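3-HSA hydroxylase, oxygenase (Rhodococcus sp., PDB 2RFQ) hydroxylates the phenolic ring of the cholesterol breakdown product 3-HSA next to its existing hydroxyl, using reduced FMN and molecular oxygen. Local coordinates at residues S87-H92 / D113-S118; A121-G126 / A138-S143; Q127-G132 / D199-T204; A151-P156 / F169-E174; E174-D179 / N193-E198. All coordinates share one frame; numbering follows the deposited sequence.

Contact 1: S87-H92 / D113-S118; sequences SIIGVH and DVRISS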
# COMPACT_ATOMS: atom_id res chain seq x y z
N SER A 87 14.74 6.50 -26.27
CA SER A 87 13.60 5.63 -26.53
C SER A 87 12.63 6.23 -27.54
O SER A 87 12.25 5.58 -28.53
CB SER A 87 12.86 5.38 -25.23
OG SER A 87 11.89 4.35 -25.41
N ILE A 88 12.26 7.50 -27.32
CA ILE A 88 11.23 8.13 -28.16
C ILE A 88 11.77 8.39 -29.57
O ILE A 88 11.12 8.03 -30.58
CB ILE A 88 10.65 9.37 -27.47
CG1 ILE A 88 9.94 8.94 -26.18
CG2 ILE A 88 9.60 10.02 -28.35
CD1 ILE A 88 9.99 9.94 -25.00
N ILE A 89 12.96 8.98 -29.66
CA ILE A 89 13.54 9.23 -30.98
C ILE A 89 13.79 7.90 -31.72
O ILE A 89 13.56 7.80 -32.92
CB ILE A 89 14.80 10.13 -30.92
CG1 ILE A 89 14.45 11.49 -30.30
CG2 ILE A 89 15.40 10.31 -32.30
CD1 ILE A 89 15.46 12.59 -30.56
N GLY A 90 14.23 6.88 -30.99
CA GLY A 90 14.48 5.59 -31.60
C GLY A 90 13.21 4.98 -32.17
O GLY A 90 13.22 4.38 -33.24
N VAL A 91 12.09 5.12 -31.45
CA VAL A 91 10.85 4.50 -31.90
C VAL A 91 10.29 5.21 -33.14
O VAL A 91 9.52 4.62 -33.91
CB VAL A 91 9.80 4.38 -30.78
CG1 VAL A 91 8.87 5.60 -30.74
CG2 VAL A 91 8.98 3.09 -30.98
N HIS A 92 10.67 6.47 -33.35
CA HIS A 92 10.19 7.18 -34.54
C HIS A 92 10.71 6.54 -35.82
O HIS A 92 10.11 6.70 -36.86
CB HIS A 92 10.56 8.65 -34.49
CG HIS A 92 9.99 9.34 -33.31
ND1 HIS A 92 10.62 10.40 -32.69
CD2 HIS A 92 8.88 9.08 -32.58
CE1 HIS A 92 9.90 10.79 -31.65
NE2 HIS A 92 8.84 10.00 -31.56
N ASP A 113 21.09 8.44 -41.22
CA ASP A 113 21.21 8.76 -39.78
C ASP A 113 20.30 9.91 -39.33
O ASP A 113 20.33 10.31 -38.18
CB ASP A 113 22.66 9.08 -39.41
CG ASP A 113 23.56 7.87 -39.51
OD1 ASP A 113 23.30 6.86 -38.82
OD2 ASP A 113 24.53 7.94 -40.30
N VAL A 114 19.51 10.47 -40.24
CA VAL A 114 18.62 11.56 -39.86
C VAL A 114 17.63 11.09 -38.77
O VAL A 114 17.15 9.96 -38.81
CB VAL A 114 17.89 12.12 -41.10
CG1 VAL A 114 16.68 12.98 -40.72
CG2 VAL A 114 18.89 12.90 -41.97
N ARG A 115 17.34 11.98 -37.81
CA ARG A 115 16.44 11.70 -36.69
C ARG A 115 15.16 12.53 -36.79
O ARG A 115 15.12 13.61 -37.43
CB ARG A 115 17.13 12.00 -35.36
CG ARG A 115 18.22 11.00 -35.01
CD ARG A 115 18.85 11.34 -33.67
NE ARG A 115 19.83 12.42 -33.74
CZ ARG A 115 21.12 12.23 -34.07
NH1 ARG A 115 21.57 11.02 -34.42
NH2 ARG A 115 21.94 13.28 -34.08
N ILE A 116 14.13 12.02 -36.13
CA ILE A 116 12.79 12.61 -36.18
C ILE A 116 12.34 12.74 -34.72
O ILE A 116 12.59 11.83 -33.93
CB ILE A 116 11.82 11.60 -36.90
CG1 ILE A 116 12.27 11.34 -38.34
CG2 ILE A 116 10.38 12.09 -36.93
CD1 ILE A 116 12.97 10.01 -38.50
N SER A 117 11.73 13.87 -34.36
CA SER A 117 11.14 14.00 -33.01
C SER A 117 9.63 13.91 -33.15
O SER A 117 9.13 13.81 -34.28
CB SER A 117 11.59 15.29 -32.30
OG SER A 117 10.99 16.45 -32.84
N SER A 118 8.90 13.91 -32.04
CA SER A 118 7.45 13.82 -32.18
C SER A 118 6.71 14.60 -31.13
O SER A 118 7.28 15.01 -30.12
CB SER A 118 6.99 12.36 -32.06
OG SER A 118 7.21 11.92 -30.72
O HOH W 1 14.49 9.22 -35.26
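H92 donates from ND1 to I116 O over 2.7 Å, with an N-H...O angle of 158°. The oxygen sits close to the imidazole plane, whereas the nitrogen stands well above the plane of the carbonyl it meets. The CB of H92 points toward the strand, and chi1 of -60° keeps CG beside the backbone N. At the other end of the ring, NE2 comes within 2.7 Å of S118 OG. One ring face is covered from within the helix: I88 O lies 3.0 Å above the plane, over the ring centre. The ND1 bond and this close oxygen probably restrict rotation of the imidazole. Water 1 accepts from I116 N at 3.0 Å and is placed to donate to I89 O, though other acceptors compete for its protons. Beyond it the contact is apolar: in the conformer described, one of two modelled, I89 CG2 rests 3.9 Å from R115 CD, while the R115 guanidinium turns off to H147 O and Q45. This buried seam joins helix 80-96 to the sheet of an acyl-CoA dehydrogenase-like fold, and through S118 it borders the probable FMN site.

Contact 2: A121-G126 / A138-S143; sequences APMGAG and AWAWSS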
# COMPACT_ATOMS: atom_id res chain seq x y z
N ALA A 121 0.24 13.95 -29.00
CA ALA A 121 -0.99 14.51 -28.45
C ALA A 121 -1.55 15.56 -29.41
O ALA A 121 -0.78 16.26 -30.08
CB ALA A 121 -0.73 15.15 -27.10
N PRO A 122 -2.89 15.67 -29.51
CA PRO A 122 -3.41 16.62 -30.49
C PRO A 122 -3.24 18.05 -30.02
O PRO A 122 -4.02 18.53 -29.19
CB PRO A 122 -4.89 16.25 -30.59
CG PRO A 122 -5.23 15.60 -29.28
CD PRO A 122 -3.96 14.96 -28.77
N MSE A 123 -2.23 18.72 -30.56
CA MSE A 123 -1.98 20.13 -30.25
C MSE A 123 -1.90 20.96 -31.53
O MSE A 123 -1.33 22.07 -31.55
CB MSE A 123 -0.73 20.26 -29.36
CG MSE A 123 -1.00 19.70 -27.98
SE MSE A 123 0.53 19.93 -26.77
CE MSE A 123 1.42 18.26 -27.10
N GLY A 124 -2.51 20.42 -32.58
CA GLY A 124 -2.63 21.10 -33.86
C GLY A 124 -3.56 20.28 -34.74
O GLY A 124 -4.11 19.28 -34.30
N ALA A 125 -3.72 20.71 -35.98
CA ALA A 125 -4.66 20.05 -36.89
C ALA A 125 -4.26 20.35 -38.32
O ALA A 125 -3.53 21.32 -38.58
CB ALA A 125 -6.10 20.53 -36.62
N GLY A 126 -4.77 19.53 -39.25
CA GLY A 126 -4.48 19.67 -40.66
C GLY A 126 -5.77 19.80 -41.46
O GLY A 126 -6.64 18.95 -41.38
N ALA A 138 0.89 24.03 -32.14
CA ALA A 138 1.99 24.29 -31.23
C ALA A 138 2.12 23.06 -30.33
O ALA A 138 1.50 22.96 -29.25
CB ALA A 138 1.73 25.59 -30.42
N TRP A 139 2.95 22.13 -30.78
CA TRP A 139 3.05 20.82 -30.17
C TRP A 139 4.14 20.80 -29.10
O TRP A 139 5.34 20.78 -29.41
CB TRP A 139 3.37 19.77 -31.24
CG TRP A 139 2.19 19.20 -31.96
CD1 TRP A 139 1.43 18.14 -31.57
CD2 TRP A 139 1.66 19.64 -33.22
NE1 TRP A 139 0.45 17.88 -32.51
CE2 TRP A 139 0.56 18.79 -33.53
CE3 TRP A 139 1.99 20.67 -34.11
CZ2 TRP A 139 -0.19 18.93 -34.70
CZ3 TRP A 139 1.24 20.81 -35.29
CH2 TRP A 139 0.16 19.94 -35.56
N ALA A 140 3.71 20.79 -27.84
CA ALA A 140 4.61 20.74 -26.67
C ALA A 140 5.17 19.35 -26.43
O ALA A 140 4.75 18.37 -27.05
CB ALA A 140 3.88 21.22 -25.41
N TRP A 141 6.14 19.29 -25.52
CA TRP A 141 6.69 18.03 -25.02
C TRP A 141 7.37 17.19 -26.11
O TRP A 141 7.29 15.94 -26.07
CB TRP A 141 5.62 17.20 -24.26
CG TRP A 141 4.83 17.96 -23.20
CD1 TRP A 141 3.81 18.84 -23.43
CD2 TRP A 141 4.97 17.89 -21.77
NE1 TRP A 141 3.32 19.33 -22.24
CE2 TRP A 141 4.02 18.76 -21.21
CE3 TRP A 141 5.81 17.16 -20.92
CZ2 TRP A 141 3.88 18.93 -19.82
CZ3 TRP A 141 5.67 17.32 -19.54
CH2 TRP A 141 4.71 18.21 -19.00
N SER A 142 8.06 17.83 -27.06
CA SER A 142 8.77 17.08 -28.11
C SER A 142 10.18 16.77 -27.61
O SER A 142 11.12 17.50 -27.85
CB SER A 142 8.79 17.84 -29.45
OG SER A 142 9.25 16.98 -30.48
N SER A 143 10.29 15.66 -26.89
CA SER A 143 11.56 15.26 -26.30
C SER A 143 12.66 15.14 -27.34
O SER A 143 12.48 14.47 -28.37
CB SER A 143 11.43 13.93 -25.56
OG SER A 143 10.46 14.05 -24.52
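M123, a selenomethionine, lies over the indole of W139. Its CB makes a CH-pi contact with the five-membered ring, 4.1 Å from the centroid and 24° off the normal. The chain continues over that same face, where G124 CA comes to 3.4 Å from W139 CZ2; lacking a side chain, G124 can bring its backbone right down onto the six-membered ring. The rest of the M123 side chain heads for A140. SE packs 3.8 Å from A140 CB, and the bend at chi3 (-92°) carries CE to 3.3 Å from A140 O, with W141 CD1 farther off.

One backbone bond ties the two segments, A138 N to M123 O at 3.0 Å. The indole is held at its nitrogen: W139 NE1 is hydrogen-bonded to G154 O on strand 150-159, although A121 O also lies near the ring edge, 3.2 Å from the same nitrogen. The W139 backbone pairs with V195 of the next strand, and S119 OG is hydrogen-bonded to A140 O.

W141 has positive backbone angles and meets the W182 ring steeply, at about 80°, while also packing on A346 of a second subunit. S142 centres an inverse gamma turn, and its OG is hydrogen-bonded to S118 O and S117 OG. The arrangement is the open end of the beta hairpin 124-129/132-142, where W141, S142 and S143 probably contribute to an FMN site close to a subunit boundary.

Contact 3: Q127-G132 / D199-T204; sequences QVVDGG and DVFVPT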
# COMPACT_ATOMS: atom_id res chain seq x y z
N GLN A 127 -5.89 20.88 -42.23
CA GLN A 127 -7.05 21.09 -43.10
C GLN A 127 -6.79 20.51 -44.47
O GLN A 127 -5.75 20.78 -45.05
CB GLN A 127 -7.34 22.59 -43.23
CG GLN A 127 -8.21 22.98 -44.42
CD GLN A 127 -9.66 22.53 -44.27
OE1 GLN A 127 -10.23 22.62 -43.19
NE2 GLN A 127 -10.26 22.07 -45.38
N VAL A 128 -7.75 19.74 -45.00
CA VAL A 128 -7.66 19.20 -46.35
C VAL A 128 -7.53 20.34 -47.35
O VAL A 128 -8.32 21.29 -47.34
CB VAL A 128 -8.90 18.32 -46.67
CG1 VAL A 128 -8.96 17.95 -48.17
CG2 VAL A 128 -8.88 17.05 -45.83
N VAL A 129 -6.52 20.22 -48.23
CA VAL A 129 -6.32 21.12 -49.37
C VAL A 129 -5.84 20.27 -50.54
O VAL A 129 -5.48 19.12 -50.35
CB VAL A 129 -5.28 22.26 -49.09
CG1 VAL A 129 -5.77 23.17 -47.97
CG2 VAL A 129 -3.86 21.70 -48.81
N ASP A 130 -5.84 20.83 -51.75
CA ASP A 130 -5.32 20.09 -52.89
C ASP A 130 -3.89 19.63 -52.61
O ASP A 130 -3.03 20.45 -52.28
CB ASP A 130 -5.34 20.95 -54.14
CG ASP A 130 -6.74 21.21 -54.67
OD1 ASP A 130 -7.70 20.53 -54.23
OD2 ASP A 130 -6.88 22.10 -55.54
N GLY A 131 -3.66 18.33 -52.71
CA GLY A 131 -2.31 17.78 -52.60
C GLY A 131 -1.87 17.42 -51.20
O GLY A 131 -0.76 16.93 -51.01
N GLY A 132 -2.74 17.65 -50.21
CA GLY A 132 -2.37 17.35 -48.82
C GLY A 132 -3.17 18.15 -47.81
O GLY A 132 -4.41 18.09 -47.81
N ASP A 199 0.68 27.60 -40.77
CA ASP A 199 0.21 27.65 -42.16
C ASP A 199 1.14 26.88 -43.10
O ASP A 199 1.58 27.39 -44.14
CB ASP A 199 0.08 29.12 -42.59
CG ASP A 199 -0.57 29.29 -43.95
OD1 ASP A 199 -1.49 28.50 -44.28
OD2 ASP A 199 -0.16 30.23 -44.68
N VAL A 200 1.46 25.64 -42.71
CA VAL A 200 2.42 24.82 -43.45
C VAL A 200 1.73 23.77 -44.30
O VAL A 200 0.85 23.06 -43.83
CB VAL A 200 3.40 24.14 -42.45
CG1 VAL A 200 4.18 23.02 -43.12
CG2 VAL A 200 4.33 25.18 -41.80
N PHE A 201 2.15 23.68 -45.57
CA PHE A 201 1.64 22.67 -46.46
C PHE A 201 2.36 21.36 -46.17
O PHE A 201 3.59 21.32 -46.17
CB PHE A 201 1.85 23.05 -47.92
CG PHE A 201 1.46 21.97 -48.86
CD1 PHE A 201 0.12 21.67 -49.05
CD2 PHE A 201 2.43 21.22 -49.52
CE1 PHE A 201 -0.26 20.65 -49.89
CE2 PHE A 201 2.05 20.18 -50.38
CZ PHE A 201 0.71 19.89 -50.56
N VAL A 202 1.58 20.30 -45.94
CA VAL A 202 2.11 18.95 -45.76
C VAL A 202 1.49 18.06 -46.83
O VAL A 202 0.26 17.91 -46.89
CB VAL A 202 1.79 18.42 -44.35
CG1 VAL A 202 2.34 16.98 -44.19
CG2 VAL A 202 2.42 19.35 -43.27
N PRO A 203 2.33 17.49 -47.72
CA PRO A 203 1.78 16.67 -48.82
C PRO A 203 1.20 15.34 -48.34
O PRO A 203 1.66 14.80 -47.32
CB PRO A 203 3.00 16.42 -49.71
CG PRO A 203 4.15 16.48 -48.76
CD PRO A 203 3.81 17.56 -47.78
N THR A 204 0.20 14.85 -49.06
CA THR A 204 -0.49 13.59 -48.76
C THR A 204 0.45 12.45 -48.37
O THR A 204 0.20 11.75 -47.38
CB THR A 204 -1.34 13.15 -49.97
OG1 THR A 204 -2.29 14.18 -50.25
CG2 THR A 204 -2.06 11.83 -49.68
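G131 O takes the polar bond of this contact, accepting T204 N at 3.0 Å and 161°. T204 OG1 approaches the same oxygen at 3.2 Å, a weak interaction whose proton may go elsewhere. Two CA-H...O contacts add to it: P203 CA to G131 O at 3.4 Å, and G132 CA to V202 O at 3.3 Å. They accompany the antiparallel, non-hydrogen-bonded pair G132-P203, where glycine lets the backbones come together.

The apolar contact is made by F201. Chi1 of 174° puts CG anti to the backbone N; the end of the ring comes close to the turn, where V129 CG2 meets its edge, 3.9 Å from CE1. The ring also touches backbone: F201 CZ comes to 3.3 Å from G131 O, and P203 N covers part of one face.

The tip is a type II turn from V129 to G132, closed by G132 N to V129 O at 3.1 Å; G131 supplies the positive phi it needs. Strand 200-203 runs beside strand 132-142, pairing V202 with Y133 and V200 with V135, after a G1 bulge at D199-V200. Strand 124-129 pairs through V128 with I158 of strand 150-159. V202 packs on I171 of strand 162-172.

Contact 4: A151-P156 / F169-E174; sequences AVLGGP and FLIPRE. With 1PS (3-pyridinium-1-ylpropane-1-sulfonate), chain F.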
# COMPACT_ATOMS: atom_id res chain seq x y z
N ALA A 151 9.80 16.27 -37.71
CA ALA A 151 8.91 15.90 -36.60
C ALA A 151 7.71 15.18 -37.13
O ALA A 151 7.26 15.46 -38.25
CB ALA A 151 8.47 17.13 -35.81
N VAL A 152 7.20 14.22 -36.35
CA VAL A 152 5.89 13.65 -36.63
C VAL A 152 4.93 14.12 -35.54
O VAL A 152 5.20 14.00 -34.33
CB VAL A 152 5.90 12.11 -36.75
CG1 VAL A 152 6.57 11.70 -38.06
CG2 VAL A 152 6.59 11.46 -35.54
N LEU A 153 3.85 14.74 -36.00
CA LEU A 153 2.99 15.54 -35.14
C LEU A 153 1.57 15.03 -35.22
O LEU A 153 1.00 14.96 -36.32
CB LEU A 153 3.09 17.02 -35.56
CG LEU A 153 4.51 17.60 -35.47
CD1 LEU A 153 4.56 18.99 -36.08
CD2 LEU A 153 4.99 17.62 -34.03
N GLY A 154 1.01 14.63 -34.07
CA GLY A 154 -0.31 13.98 -34.05
C GLY A 154 -1.44 15.00 -34.04
O GLY A 154 -1.40 16.01 -33.34
N GLY A 155 -2.47 14.75 -34.84
CA GLY A 155 -3.62 15.64 -34.79
C GLY A 155 -4.72 15.18 -35.70
O GLY A 155 -4.53 14.25 -36.50
N PRO A 156 -5.89 15.83 -35.59
CA PRO A 156 -6.98 15.51 -36.49
C PRO A 156 -6.79 16.14 -37.87
O PRO A 156 -6.14 17.19 -38.02
CB PRO A 156 -8.20 16.13 -35.80
CG PRO A 156 -7.64 17.36 -35.14
CD PRO A 156 -6.25 16.91 -34.65
N PHE A 169 1.39 14.02 -38.93
CA PHE A 169 1.94 14.84 -40.01
C PHE A 169 3.45 14.83 -39.91
O PHE A 169 4.01 15.21 -38.87
CB PHE A 169 1.43 16.28 -39.89
CG PHE A 169 -0.07 16.39 -39.87
CD1 PHE A 169 -0.81 16.35 -41.05
CD2 PHE A 169 -0.75 16.54 -38.66
CE1 PHE A 169 -2.20 16.45 -41.01
CE2 PHE A 169 -2.15 16.66 -38.61
CZ PHE A 169 -2.87 16.61 -39.78
N LEU A 170 4.12 14.42 -40.99
CA LEU A 170 5.59 14.42 -41.03
C LEU A 170 6.04 15.75 -41.65
O LEU A 170 5.70 16.05 -42.80
CB LEU A 170 6.11 13.25 -41.88
CG LEU A 170 7.62 13.21 -42.22
CD1 LEU A 170 8.51 12.99 -40.99
CD2 LEU A 170 7.87 12.10 -43.30
N ILE A 171 6.77 16.55 -40.87
CA ILE A 171 7.12 17.92 -41.27
C ILE A 171 8.63 18.15 -41.09
O ILE A 171 9.18 17.77 -40.04
CB ILE A 171 6.32 18.95 -40.43
CG1 ILE A 171 4.82 18.65 -40.53
CG2 ILE A 171 6.65 20.39 -40.89
CD1 ILE A 171 3.86 19.74 -39.95
N PRO A 172 9.30 18.72 -42.11
CA PRO A 172 10.72 18.95 -41.92
C PRO A 172 11.00 20.18 -41.08
O PRO A 172 10.18 21.10 -41.03
CB PRO A 172 11.23 19.15 -43.35
CG PRO A 172 10.05 19.87 -44.03
CD PRO A 172 8.84 19.16 -43.46
N ARG A 173 12.17 20.23 -40.45
CA ARG A 173 12.49 21.32 -39.55
C ARG A 173 12.52 22.71 -40.18
O ARG A 173 12.31 23.69 -39.49
CB ARG A 173 13.79 21.02 -38.79
CG ARG A 173 14.07 21.98 -37.65
CD ARG A 173 15.00 21.32 -36.69
NE ARG A 173 15.47 22.29 -35.71
CZ ARG A 173 16.32 22.01 -34.73
NH1 ARG A 173 16.78 20.76 -34.60
NH2 ARG A 173 16.71 22.99 -33.89
N GLU A 174 12.76 22.80 -41.49
CA GLU A 174 12.76 24.11 -42.16
C GLU A 174 11.35 24.73 -42.10
O GLU A 174 11.20 25.95 -42.24
CB GLU A 174 13.23 23.97 -43.60
CG GLU A 174 12.29 23.14 -44.46
CD GLU A 174 12.90 22.69 -45.77
OE1 GLU A 174 14.05 22.19 -45.77
OE2 GLU A 174 12.21 22.81 -46.80
S1 1PS F . 14.63 26.00 -34.98
O1 1PS F . 13.54 26.80 -34.35
O2 1PS F . 15.49 25.40 -33.94
O3 1PS F . 14.12 24.93 -35.89
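F169 reaches across to the carbonyls of the partner strand. With CG beside the backbone N (chi1 -56°), its CD2 comes to 3.3 Å from L153 O, and P156 O meets the ring at the edge, near its plane, 3.8 Å from CZ. V152 and L170 pair on the opposite side of the sheet, CG1 to CD1 at 3.7 Å. On the F169 side, L153 and I171 cross at about a right angle, their CD1 methyls 4.0 Å apart; V195 and V197 of strand 193-198 pack against L153 there.

Between these layers of side chains the backbones form the antiparallel ladder of the buried hairpin 150-159/162-172. A151 and I171 exchange two nearly straight bonds; L153 and F169 exchange two more, the one from L153 N to F169 O more bent. Between these hydrogen-bonded pairs V152 and L170 form a non-hydrogen-bonded one.

Beyond the sheet, R173 extends fully to a bound 1PS. NE donates to O3 at 3.0 Å and NH2 to O2 at 2.7 Å, a side-on grip with the sulfur in the guanidinium plane. D146 makes a salt bridge with NH2, and A148 O is hydrogen-bonded to NH1. The guanidinium is thus held by protein as well as sulfonate, and D146 probably offsets part of its charge; apolar contacts and backbone bonds carry the hairpin, while ionic chemistry begins where it ends.

Contact 5: E174-D179 / N193-E198; sequences EDYRID and NTVVVE. With 1PS (3-pyridinium-1-ylpropane-1-sulfonate), chain F.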
# COMPACT_ATOMS: atom_id res chain seq x y z
N GLU A 174 12.76 22.80 -41.49
CA GLU A 174 12.76 24.11 -42.16
C GLU A 174 11.35 24.73 -42.10
O GLU A 174 11.20 25.95 -42.24
CB GLU A 174 13.23 23.97 -43.60
CG GLU A 174 12.29 23.14 -44.46
CD GLU A 174 12.90 22.69 -45.77
OE1 GLU A 174 14.05 22.19 -45.77
OE2 GLU A 174 12.21 22.81 -46.80
N ASP A 175 10.34 23.89 -41.84
CA ASP A 175 8.94 24.33 -41.78
C ASP A 175 8.39 24.57 -40.38
O ASP A 175 7.20 24.90 -40.22
CB ASP A 175 8.03 23.37 -42.54
CG ASP A 175 8.23 23.42 -44.05
OD1 ASP A 175 8.73 24.45 -44.56
OD2 ASP A 175 7.84 22.43 -44.72
N TYR A 176 9.21 24.41 -39.35
CA TYR A 176 8.72 24.70 -38.00
C TYR A 176 9.74 25.41 -37.14
O TYR A 176 10.92 25.46 -37.49
CB TYR A 176 8.20 23.45 -37.28
CG TYR A 176 9.15 22.29 -37.10
CD1 TYR A 176 10.12 22.27 -36.08
CD2 TYR A 176 9.03 21.16 -37.90
CE1 TYR A 176 10.96 21.17 -35.89
CE2 TYR A 176 9.86 20.05 -37.73
CZ TYR A 176 10.83 20.06 -36.73
OH TYR A 176 11.64 18.94 -36.60
N ARG A 177 9.27 25.98 -36.03
CA ARG A 177 10.12 26.67 -35.07
C ARG A 177 10.05 25.94 -33.73
O ARG A 177 8.99 25.46 -33.33
CB ARG A 177 9.62 28.11 -34.90
CG ARG A 177 10.48 28.99 -34.04
CD ARG A 177 9.83 30.37 -33.83
NE ARG A 177 8.77 30.38 -32.82
CZ ARG A 177 7.49 30.67 -33.05
NH1 ARG A 177 7.09 30.98 -34.28
NH2 ARG A 177 6.62 30.67 -32.05
N ILE A 178 11.18 25.85 -33.04
CA ILE A 178 11.20 25.25 -31.72
C ILE A 178 11.29 26.38 -30.69
O ILE A 178 12.22 27.21 -30.76
CB ILE A 178 12.38 24.27 -31.54
CG1 ILE A 178 12.21 23.03 -32.44
CG2 ILE A 178 12.50 23.84 -30.09
CD1 ILE A 178 13.44 22.11 -32.53
N ASP A 179 10.32 26.41 -29.76
CA ASP A 179 10.30 27.40 -28.67
C ASP A 179 10.82 26.75 -27.40
O ASP A 179 10.33 25.69 -27.01
CB ASP A 179 8.89 27.92 -28.45
CG ASP A 179 8.49 28.96 -29.49
OD1 ASP A 179 9.36 29.40 -30.28
OD2 ASP A 179 7.30 29.33 -29.52
N ASN A 193 10.87 20.56 -25.82
CA ASN A 193 10.37 21.87 -26.21
C ASN A 193 9.20 21.79 -27.19
O ASN A 193 8.69 20.70 -27.47
CB ASN A 193 11.54 22.72 -26.70
CG ASN A 193 12.40 23.18 -25.55
OD1 ASN A 193 13.65 23.08 -25.59
ND2 ASN A 193 11.75 23.66 -24.51
N THR A 194 8.74 22.95 -27.68
CA THR A 194 7.47 23.06 -28.37
C THR A 194 7.70 23.37 -29.83
O THR A 194 8.42 24.30 -30.18
CB THR A 194 6.56 24.14 -27.69
OG1 THR A 194 6.29 23.75 -26.34
CG2 THR A 194 5.24 24.32 -28.44
N VAL A 195 7.06 22.56 -30.68
CA VAL A 195 7.23 22.63 -32.13
C VAL A 195 6.05 23.41 -32.69
O VAL A 195 4.89 22.98 -32.59
CB VAL A 195 7.31 21.22 -32.73
CG1 VAL A 195 7.26 21.29 -34.26
CG2 VAL A 195 8.60 20.50 -32.25
N VAL A 196 6.37 24.58 -33.23
CA VAL A 196 5.37 25.55 -33.65
C VAL A 196 5.29 25.55 -35.18
O VAL A 196 6.30 25.74 -35.87
CB VAL A 196 5.68 26.98 -33.13
CG1 VAL A 196 4.61 27.96 -33.62
CG2 VAL A 196 5.78 27.00 -31.59
N VAL A 197 4.07 25.31 -35.67
CA VAL A 197 3.82 25.10 -37.10
C VAL A 197 2.76 26.12 -37.52
O VAL A 197 1.68 26.17 -36.93
CB VAL A 197 3.33 23.64 -37.36
CG1 VAL A 197 3.01 23.41 -38.85
CG2 VAL A 197 4.37 22.62 -36.88
N GLU A 198 3.08 26.95 -38.52
CA GLU A 198 2.20 28.04 -38.93
C GLU A 198 1.91 27.98 -40.43
O GLU A 198 2.78 28.27 -41.25
CB GLU A 198 2.80 29.40 -38.56
CG GLU A 198 3.09 29.51 -37.06
CD GLU A 198 3.66 30.86 -36.65
OE1 GLU A 198 3.63 31.15 -35.44
OE2 GLU A 198 4.11 31.63 -37.53
S1 1PS F . 14.63 26.00 -34.98
O1 1PS F . 13.54 26.80 -34.35
O2 1PS F . 15.49 25.40 -33.94
O3 1PS F . 14.12 24.93 -35.89
O HOH W 2 5.69 27.14 -39.50
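Y176 carries CG between its backbone N and carbonyl carbon (chi1 59°), the crowded position, which places CG beside V195 CG1, the methyl that lies over one ring face; R177 runs straight through CG and CD, then bends at chi3 (79°) to bring NE round to D179. They lie at the short antiparallel pairing of strands 177-179 and 193-198, an edge of the beta domain. R177 and V196 exchange two backbone bonds, D179 and T194 two more, and I178 faces V195 as the non-hydrogen-bonded pair between them.

On the Y176 side, V195 CG1 makes a CH-pi contact with the ring, 3.8 Å from its centroid, and V197 CG2 packs on Y176 CB. The opposite side of the sheet is charged. R177 grips D179 side-on: NE donates to OD1 at 2.8 Å and NH2 to OD2 at 2.9 Å, both oxygens met on the syn side. V196 fills in beneath, its CG1 3.7 Å from NH2 over one guanidinium face and its CG2 close to D179 OD2. E198 joins the network through a long salt bridge, OE1 to NH1 at 3.7 Å, with the carboxylate and guanidinium planes steeply inclined.

The I178 N-H points outward from the ladder and donates to 1PS O1 at 2.9 Å, almost straight at 174°; the same sulfonate is bound by R173. On the Y176 side of the R177-V196 pair, water 2 bridges the backbones: it donates to D175 O and accepts from E198 N, each 2.8 Å from the water oxygen.

All five contacts reach one mixed sheet. Contacts 1 and 4 are buried, contact 2 is at the surface, and contacts 3 and 5 are partly buried toward the sheet's margins. Contacts 2 and 3 use successive parts of strand 124-129, whereas contacts 4 and 5 share E174 and both hold the bound sulfonate. Chemistry follows place: an imidazole and a water join helix to strand in contact 1, a regular ladder with aliphatic flanks makes contact 4, and its edge counterpart, contact 5, adds a salt-bridge network. In contacts 2 and 3 an aromatic ring lies against glycine-containing backbone. Contacts 1 and 2 meet beside the probable flavin site.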